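Local coordinates for YfkN protein (Bacillus subtilis subsp. subtilis, PDB 3GVE), which belongs to the calcineurin-like phosphoesterase family, with adjoining sites for a manganese and a magnesium ion, at residues A[133-138]-A[196-201]. Numbering follows the deposited sequence.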
loop_
_atom_site.group_PDB
_atom_site.type_symbol
_atom_site.label_atom_id
_atom_site.label_comp_id
_atom_site.label_asym_id
_atom_site.label_seq_id
_atom_site.Cartn_x
_atom_site.Cartn_y
_atom_site.Cartn_z
ATOM N N ASN A 133 12.435 5.219 -23.317
ATOM C CA ASN A 133 13.740 5.015 -22.674
ATOM C C ASN A 133 14.181 3.577 -22.387
ATOM O O ASN A 133 15.352 3.333 -22.181
ATOM C CB ASN A 133 13.944 5.966 -21.464
ATOM C CG ASN A 133 13.033 5.662 -20.256
ATOM O OD1 ASN A 133 11.891 5.252 -20.395
ATOM N ND2 ASN A 133 13.555 5.917 -19.062
ATOM N N VAL A 134 13.261 2.624 -22.401
ATOM C CA VAL A 134 13.655 1.225 -22.276
ATOM C C VAL A 134 14.127 0.700 -23.628
ATOM O O VAL A 134 13.427 0.810 -24.607
ATOM C CB VAL A 134 12.513 0.331 -21.730
ATOM C CG1 VAL A 134 13.012 -1.119 -21.533
ATOM C CG2 VAL A 134 11.993 0.896 -20.410
ATOM N N LYS A 135 15.332 0.143 -23.647
ATOM C CA LYS A 135 15.944 -0.325 -24.884
ATOM C C LYS A 135 16.391 -1.790 -24.798
ATOM O O LYS A 135 16.555 -2.335 -23.730
ATOM C CB LYS A 135 17.104 0.605 -25.257
ATOM C CG LYS A 135 16.608 2.003 -25.647
ATOM C CD LYS A 135 17.748 2.949 -26.004
ATOM C CE LYS A 135 17.256 4.338 -26.316
ATOM N NZ LYS A 135 18.370 5.203 -26.743
ATOM N N THR A 136 16.559 -2.418 -25.961
ATOM C CA THR A 136 17.150 -3.746 -26.011
ATOM C C THR A 136 18.630 -3.581 -25.638
ATOM O O THR A 136 19.134 -2.475 -25.593
ATOM C CB THR A 136 17.043 -4.378 -27.412
ATOM O OG1 THR A 136 17.831 -3.623 -28.323
ATOM C CG2 THR A 136 15.583 -4.418 -27.918
ATOM N N THR A 137 19.292 -4.701 -25.378
ATOM C CA THR A 137 20.710 -4.644 -24.998
ATOM C C THR A 137 21.574 -4.074 -26.117
ATOM O O THR A 137 22.642 -3.559 -25.858
ATOM C CB THR A 137 21.256 -6.002 -24.511
ATOM O OG1 THR A 137 21.107 -6.983 -25.537
ATOM C CG2 THR A 137 20.550 -6.463 -23.255
ATOM N N SER A 138 21.088 -4.117 -27.347
ATOM C CA SER A 138 21.819 -3.543 -28.468
ATOM C C SER A 138 21.454 -2.087 -28.763
ATOM O O SER A 138 22.015 -1.469 -29.631
ATOM C CB SER A 138 21.630 -4.405 -29.720
ATOM O OG SER A 138 20.366 -4.186 -30.297
ATOM N N ALA A 196 14.393 11.909 -23.691
ATOM C CA ALA A 196 13.553 12.972 -24.221
ATOM C C ALA A 196 14.308 13.793 -25.268
ATOM O O ALA A 196 13.763 14.074 -26.323
ATOM C CB ALA A 196 13.049 13.876 -23.087
ATOM N N ASN A 197 15.554 14.170 -24.960
ATOM C CA ASN A 197 16.338 14.979 -25.874
ATOM C C ASN A 197 16.670 14.248 -27.183
ATOM O O ASN A 197 16.797 14.867 -28.196
ATOM C CB ASN A 197 17.578 15.516 -25.164
ATOM C CG ASN A 197 17.264 16.706 -24.289
ATOM O OD1 ASN A 197 16.306 17.403 -24.510
ATOM N ND2 ASN A 197 18.095 16.933 -23.303
ATOM N N GLU A 198 16.763 12.932 -27.132
ATOM C CA GLU A 198 17.024 12.120 -28.314
ATOM C C GLU A 198 15.770 11.997 -29.168
ATOM O O GLU A 198 15.825 12.003 -30.385
ATOM C CB GLU A 198 17.494 10.752 -27.838
ATOM C CG GLU A 198 17.770 9.677 -28.886
ATOM C CD GLU A 198 18.163 8.364 -28.215
ATOM O OE1 GLU A 198 19.231 8.297 -27.612
ATOM O OE2 GLU A 198 17.388 7.417 -28.251
ATOM N N THR A 199 14.625 11.895 -28.506
ATOM C CA THR A 199 13.382 11.541 -29.184
ATOM C C THR A 199 12.547 12.725 -29.703
ATOM O O THR A 199 11.987 12.655 -30.769
ATOM C CB THR A 199 12.525 10.591 -28.304
ATOM O OG1 THR A 199 13.313 9.466 -27.913
ATOM C CG2 THR A 199 11.307 10.091 -29.070
ATOM N N ILE A 200 12.460 13.791 -28.928
ATOM C CA ILE A 200 11.680 14.958 -29.295
ATOM C C ILE A 200 11.983 15.496 -30.717
ATOM O O ILE A 200 11.094 15.826 -31.420
ATOM C CB ILE A 200 11.814 16.070 -28.247
ATOM C CG1 ILE A 200 11.022 15.704 -26.970
ATOM C CG2 ILE A 200 11.316 17.433 -28.802
ATOM C CD1 ILE A 200 11.474 16.458 -25.759
ATOM N N PRO A 201 13.255 15.597 -31.102
ATOM C CA PRO A 201 13.573 16.115 -32.449
ATOM C C PRO A 201 12.938 15.281 -33.566
ATOM O O PRO A 201 12.525 15.795 -34.579
ATOM C CB PRO A 201 15.100 16.019 -32.491
ATOM C CG PRO A 201 15.503 16.223 -31.095
ATOM C CD PRO A 201 14.465 15.479 -30.275
#
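NZ of K135 reaches the oxygen edge of the E198 carboxylate, about 0.1 Å from the plane of CD, OE1 and OE2: it sits on the syn side of OE2, the side turned to OE1, and no K135 atom is stacked over the flat group. The result is a surface salt bridge within the calcineurin-like phosphoesterase fold, joining strand 134-135 to helix 192-205. The two bonds are unequal: NZ donates to OE2 at 2.9 Å, whereas the bond from NZ to OE1, at 3.3 Å, is weak. The two chains arrive from opposite directions. K135 leaves the strand with CG beside its backbone N (chi1 -68°) and stays extended to NZ; in E198, CG opposite the backbone N (chi1 177°) and an extended chi2 (-177°) together carry the carboxylate away from the helix. With only 68 Å² buried in all and K135 and E198 the one pair in contact, the link probably owes more to charge than to packing. Q190 donates NE2 to OE1 of E198, which should help fix the carboxylate's rotation; NZ also bonds weakly to OE1 of Q190. Strand 134-135 pairs antiparallel with strand 188-189. Besides NZ, the K135 atom nearest the carboxylate is CE, 3.6 Å from OE2 of E198.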